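3,6-diketocamphane 1,6 monooxygenase (Pseudomonas putida, PDB 4UWM) oxidises a diketone of (-)-camphor to a lactone with reduced FMN and molecular oxygen, a Baeyer-Villiger step in the breakdown of this camphor enantiomer. Local coordinates at residues A213-S225 against A244-H257. Residues are numbered along the deposited sequence; the frame is centred on the assembly and turned at random. Where two conformers were deposited one is given.
Sequences AGERNFKPVSIFS and AGHTPDRSRHAVSH
With its CG anti to the backbone N (chi1 -157°), Asn217 sets CB over the centre of one face of the His246 imidazole, a CH-pi contact 3.6 Å from the centroid of the His246 ring; its amide, within 6° of the ring plane, is displaced toward His246 CG and ND1. In that ring's plane, His246 NE2 donates to Glu215 O (3.0 Å) from above the carbonyl plane. With an alanine here in place of His246, Glu215 O would probably lose this donor and Asn217 CB the ring face beneath it. Asn217, which leaves helix 208-216 through a Schellman motif, also offers its carbonyl to Arg252: a bend at chi3 (62°) brings the guanidinium end-on, NH1 and NH2 both meeting Asn217 O from the same face, NH2 at 3.0 Å. Glu197 forms a salt bridge with NH2. The Lys219 chain reaches across so that NZ donates to Arg252 O (2.7 Å). Farther along, His253 meets Ser222 edge-on, NE2 to OG 2.8 Å, while Val255 CG2 covers one face of the imidazole; His233 also bonds to the Ser222 hydroxyl. His257 CE1 lies 3.3 Å from Phe224 CG, over a face of the phenyl ring. Between these side chains, backbone bonds such as Ser222 N to Ala254 O (2.8 Å) join strands 219-223 and 254-257 in parallel. Linked through helix 227-244, they form a right-handed beta-alpha-beta unit of the luciferase-like TIM barrel, with Ile223 touching FMN.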
loop_
_atom_site.group_PDB
_atom_site.type_symbol
_atom_site.label_atom_id
_atom_site.label_comp_id
_atom_site.label_asym_id
_atom_site.label_seq_id
_atom_site.Cartn_x
_atom_site.Cartn_y
_atom_site.Cartn_z
ATOM N N ALA A 213 25.630 -4.555 -6.077
ATOM C CA ALA A 213 25.437 -4.443 -4.633
ATOM C C ALA A 213 26.765 -4.086 -3.966
ATOM O O ALA A 213 26.813 -3.216 -3.091
ATOM C CB ALA A 213 24.902 -5.755 -4.071
ATOM N N GLY A 214 27.831 -4.780 -4.380
ATOM C CA GLY A 214 29.200 -4.500 -3.910
ATOM C C GLY A 214 29.614 -3.057 -4.155
ATOM O O GLY A 214 29.992 -2.353 -3.212
ATOM N N GLU A 215 29.489 -2.626 -5.416
ATOM C CA GLU A 215 29.830 -1.257 -5.825
ATOM C C GLU A 215 29.144 -0.205 -4.959
ATOM O O GLU A 215 29.773 0.779 -4.571
ATOM C CB GLU A 215 29.468 -1.018 -7.300
ATOM C CG GLU A 215 30.300 -1.806 -8.306
ATOM C CD GLU A 215 29.821 -1.641 -9.743
ATOM O OE1 GLU A 215 29.023 -0.719 -10.012
ATOM O OE2 GLU A 215 30.246 -2.435 -10.613
ATOM N N ARG A 216 27.856 -0.423 -4.657
ATOM C CA ARG A 216 27.037 0.584 -3.970
ATOM C C ARG A 216 26.917 0.347 -2.459
ATOM O O ARG A 216 26.268 1.108 -1.755
ATOM C CB ARG A 216 25.638 0.678 -4.601
ATOM C CG ARG A 216 25.604 1.008 -6.088
ATOM C CD ARG A 216 25.780 2.493 -6.361
ATOM N NE ARG A 216 25.649 2.804 -7.787
ATOM C CZ ARG A 216 24.653 3.508 -8.314
ATOM N NH1 ARG A 216 23.696 3.995 -7.537
ATOM N NH2 ARG A 216 24.619 3.739 -9.621
ATOM N N ASN A 217 27.550 -0.706 -1.963
ATOM C CA ASN A 217 27.485 -1.041 -0.553
ATOM C C ASN A 217 26.057 -1.458 -0.121
ATOM O O ASN A 217 25.651 -1.247 1.027
ATOM C CB ASN A 217 28.002 0.122 0.310
ATOM C CG ASN A 217 28.464 -0.333 1.674
ATOM O OD1 ASN A 217 28.905 -1.466 1.844
ATOM N ND2 ASN A 217 28.370 0.551 2.654
ATOM N N PHE A 218 25.311 -2.040 -1.059
ATOM C CA PHE A 218 23.978 -2.601 -0.762
ATOM C C PHE A 218 24.081 -3.938 -0.020
ATOM O O PHE A 218 25.143 -4.567 0.005
ATOM C CB PHE A 218 23.175 -2.783 -2.059
ATOM C CG PHE A 218 22.816 -1.494 -2.749
ATOM C CD1 PHE A 218 22.792 -0.288 -2.050
ATOM C CD2 PHE A 218 22.457 -1.495 -4.097
ATOM C CE1 PHE A 218 22.454 0.893 -2.685
ATOM C CE2 PHE A 218 22.117 -0.311 -4.740
ATOM C CZ PHE A 218 22.103 0.878 -4.031
ATOM N N LYS A 219 22.970 -4.376 0.570
ATOM C CA LYS A 219 22.878 -5.678 1.217
ATOM C C LYS A 219 22.685 -6.767 0.159
ATOM O O LYS A 219 21.760 -6.683 -0.647
ATOM C CB LYS A 219 21.725 -5.640 2.226
ATOM C CG LYS A 219 21.346 -6.969 2.865
ATOM C CD LYS A 219 20.168 -6.782 3.822
ATOM C CE LYS A 219 19.764 -8.079 4.497
ATOM N NZ LYS A 219 20.801 -8.527 5.477
ATOM N N PRO A 220 23.576 -7.793 0.129
ATOM C CA PRO A 220 23.384 -8.856 -0.850
ATOM C C PRO A 220 22.423 -9.959 -0.331
ATOM O O PRO A 220 22.477 -10.343 0.835
ATOM C CB PRO A 220 24.813 -9.399 -1.038
ATOM C CG PRO A 220 25.425 -9.243 0.328
ATOM C CD PRO A 220 24.834 -7.967 0.894
ATOM N N VAL A 221 21.546 -10.449 -1.202
ATOM C CA VAL A 221 20.611 -11.528 -0.853
ATOM C C VAL A 221 20.798 -12.601 -1.917
ATOM O O VAL A 221 20.690 -12.328 -3.098
ATOM C CB VAL A 221 19.118 -11.045 -0.821
ATOM C CG1 VAL A 221 18.195 -12.162 -0.335
ATOM C CG2 VAL A 221 18.956 -9.832 0.073
ATOM N N SER A 222 21.093 -13.828 -1.492
ATOM C CA SER A 222 21.288 -14.926 -2.425
ATOM C C SER A 222 20.259 -16.018 -2.171
ATOM O O SER A 222 19.899 -16.283 -1.025
ATOM C CB SER A 222 22.696 -15.531 -2.261
ATOM O OG SER A 222 23.731 -14.572 -2.463
ATOM N N ILE A 223 19.788 -16.635 -3.244
ATOM C CA ILE A 223 18.977 -17.843 -3.140
ATOM C C ILE A 223 19.940 -19.029 -3.229
ATOM O O ILE A 223 20.692 -19.146 -4.193
ATOM C CB ILE A 223 17.925 -17.942 -4.269
ATOM C CG1 ILE A 223 17.163 -16.612 -4.473
ATOM C CG2 ILE A 223 16.982 -19.114 -4.021
ATOM C CD1 ILE A 223 16.231 -16.184 -3.349
ATOM N N PHE A 224 19.939 -19.899 -2.219
ATOM C CA PHE A 224 20.921 -20.995 -2.225
ATOM C C PHE A 224 20.693 -21.925 -3.392
ATOM O O PHE A 224 19.600 -22.477 -3.546
ATOM C CB PHE A 224 20.939 -21.799 -0.932
ATOM C CG PHE A 224 21.997 -22.875 -0.916
ATOM C CD1 PHE A 224 23.347 -22.539 -0.852
ATOM C CD2 PHE A 224 21.646 -24.219 -0.969
ATOM C CE1 PHE A 224 24.327 -23.524 -0.834
ATOM C CE2 PHE A 224 22.620 -25.210 -0.959
ATOM C CZ PHE A 224 23.961 -24.862 -0.891
ATOM N N SER A 225 21.727 -22.077 -4.216
ATOM C CA SER A 225 21.638 -22.881 -5.427
ATOM C C SER A 225 22.843 -23.816 -5.609
ATOM O O SER A 225 23.061 -24.339 -6.700
ATOM C CB SER A 225 21.446 -21.976 -6.654
ATOM O OG SER A 225 22.650 -21.323 -7.006
ATOM N N ALA A 244 35.389 -0.380 -4.974
ATOM C CA ALA A 244 34.673 0.879 -4.761
ATOM C C ALA A 244 35.036 1.516 -3.425
ATOM O O ALA A 244 34.642 2.647 -3.142
ATOM C CB ALA A 244 33.171 0.655 -4.855
ATOM N N GLY A 245 35.777 0.788 -2.595
ATOM C CA GLY A 245 36.284 1.341 -1.348
ATOM C C GLY A 245 35.436 1.129 -0.110
ATOM O O GLY A 245 35.505 1.929 0.813
ATOM N N HIS A 246 34.643 0.060 -0.082
ATOM C CA HIS A 246 33.889 -0.308 1.125
ATOM C C HIS A 246 34.488 -1.573 1.720
ATOM O O HIS A 246 35.136 -2.356 1.023
ATOM C CB HIS A 246 32.391 -0.580 0.837
ATOM C CG HIS A 246 31.749 0.386 -0.116
ATOM N ND1 HIS A 246 31.436 1.683 0.233
ATOM C CD2 HIS A 246 31.346 0.236 -1.403
ATOM C CE1 HIS A 246 30.881 2.294 -0.801
ATOM N NE2 HIS A 246 30.822 1.441 -1.808
ATOM N N THR A 247 34.247 -1.789 3.005
ATOM C CA THR A 247 34.666 -3.026 3.650
ATOM C C THR A 247 33.523 -4.052 3.611
ATOM O O THR A 247 32.498 -3.870 4.280
ATOM C CB THR A 247 35.124 -2.784 5.105
ATOM O OG1 THR A 247 35.720 -1.484 5.220
ATOM C CG2 THR A 247 36.135 -3.841 5.529
ATOM N N PRO A 248 33.688 -5.143 2.826
ATOM C CA PRO A 248 32.578 -6.106 2.744
ATOM C C PRO A 248 32.314 -6.777 4.096
ATOM O O PRO A 248 33.258 -7.198 4.764
ATOM C CB PRO A 248 33.062 -7.145 1.713
ATOM C CG PRO A 248 34.373 -6.644 1.174
ATOM C CD PRO A 248 34.905 -5.655 2.163
ATOM N N ASP A 249 31.040 -6.864 4.480
ATOM C CA ASP A 249 30.608 -7.430 5.758
ATOM C C ASP A 249 29.698 -8.655 5.544
ATOM O O ASP A 249 28.545 -8.512 5.118
ATOM C CB ASP A 249 29.886 -6.352 6.573
ATOM C CG ASP A 249 29.547 -6.794 7.987
ATOM O OD1 ASP A 249 29.712 -7.985 8.325
ATOM O OD2 ASP A 249 29.086 -5.942 8.770
ATOM N N ARG A 250 30.221 -9.844 5.856
ATOM C CA ARG A 250 29.487 -11.098 5.670
ATOM C C ARG A 250 28.176 -11.153 6.437
ATOM O O ARG A 250 27.233 -11.808 5.994
ATOM C CB ARG A 250 30.342 -12.308 6.054
ATOM C CG ARG A 250 31.273 -12.797 4.960
ATOM C CD ARG A 250 31.963 -14.084 5.380
ATOM N NE ARG A 250 33.126 -14.374 4.548
ATOM C CZ ARG A 250 33.085 -15.022 3.388
ATOM N NH1 ARG A 250 31.930 -15.462 2.894
ATOM N NH2 ARG A 250 34.208 -15.226 2.715
ATOM N N SER A 251 28.115 -10.475 7.584
ATOM C CA SER A 251 26.916 -10.520 8.421
ATOM C C SER A 251 25.699 -9.833 7.769
ATOM O O SER A 251 24.577 -10.003 8.217
ATOM C CB SER A 251 27.194 -9.947 9.805
ATOM O OG SER A 251 27.487 -8.568 9.724
ATOM N N ARG A 252 25.937 -9.065 6.712
ATOM C CA ARG A 252 24.862 -8.416 5.966
ATOM C C ARG A 252 24.314 -9.343 4.873
ATOM O O ARG A 252 23.209 -9.128 4.362
ATOM C CB ARG A 252 25.352 -7.095 5.355
ATOM C CG ARG A 252 25.759 -6.035 6.372
ATOM C CD ARG A 252 26.180 -4.734 5.689
ATOM N NE ARG A 252 25.095 -4.106 4.913
ATOM C CZ ARG A 252 25.275 -3.340 3.832
ATOM N NH1 ARG A 252 26.496 -3.097 3.370
ATOM N NH2 ARG A 252 24.225 -2.806 3.202
ATOM N N HIS A 253 25.087 -10.371 4.518
ATOM C CA HIS A 253 24.671 -11.346 3.516
ATOM C C HIS A 253 23.497 -12.180 4.032
ATOM O O HIS A 253 23.565 -12.747 5.125
ATOM C CB HIS A 253 25.845 -12.243 3.121
ATOM C CG HIS A 253 25.638 -12.986 1.840
ATOM N ND1 HIS A 253 26.526 -13.935 1.382
ATOM C CD2 HIS A 253 24.647 -12.925 0.916
ATOM C CE1 HIS A 253 26.095 -14.421 0.231
ATOM N NE2 HIS A 253 24.958 -13.824 -0.075
ATOM N N ALA A 254 22.405 -12.203 3.264
ATOM C CA ALA A 254 21.244 -13.038 3.583
ATOM C C ALA A 254 21.116 -14.133 2.546
ATOM O O ALA A 254 21.259 -13.886 1.345
ATOM C CB ALA A 254 19.967 -12.195 3.655
ATOM N N VAL A 255 20.895 -15.357 3.012
ATOM C CA VAL A 255 20.855 -16.509 2.120
ATOM C C VAL A 255 19.571 -17.274 2.378
ATOM O O VAL A 255 19.294 -17.672 3.515
ATOM C CB VAL A 255 22.071 -17.458 2.304
ATOM C CG1 VAL A 255 21.991 -18.623 1.308
ATOM C CG2 VAL A 255 23.374 -16.704 2.099
ATOM N N SER A 256 18.797 -17.474 1.314
ATOM C CA SER A 256 17.502 -18.139 1.391
ATOM C C SER A 256 17.647 -19.656 1.223
ATOM O O SER A 256 18.291 -20.111 0.273
ATOM C CB SER A 256 16.566 -17.558 0.324
ATOM O OG SER A 256 15.383 -18.321 0.195
ATOM N N HIS A 257 17.046 -20.409 2.133
ATOM C CA HIS A 257 17.087 -21.867 2.147
ATOM C C HIS A 257 15.686 -22.374 2.431
ATOM O O HIS A 257 14.901 -21.701 3.117
ATOM C CB HIS A 257 17.973 -22.384 3.297
ATOM C CG HIS A 257 19.444 -22.208 3.086
ATOM N ND1 HIS A 257 20.211 -23.121 2.393
ATOM C CD2 HIS A 257 20.295 -21.243 3.506
ATOM C CE1 HIS A 257 21.469 -22.715 2.382
ATOM N NE2 HIS A 257 21.548 -21.580 3.055
#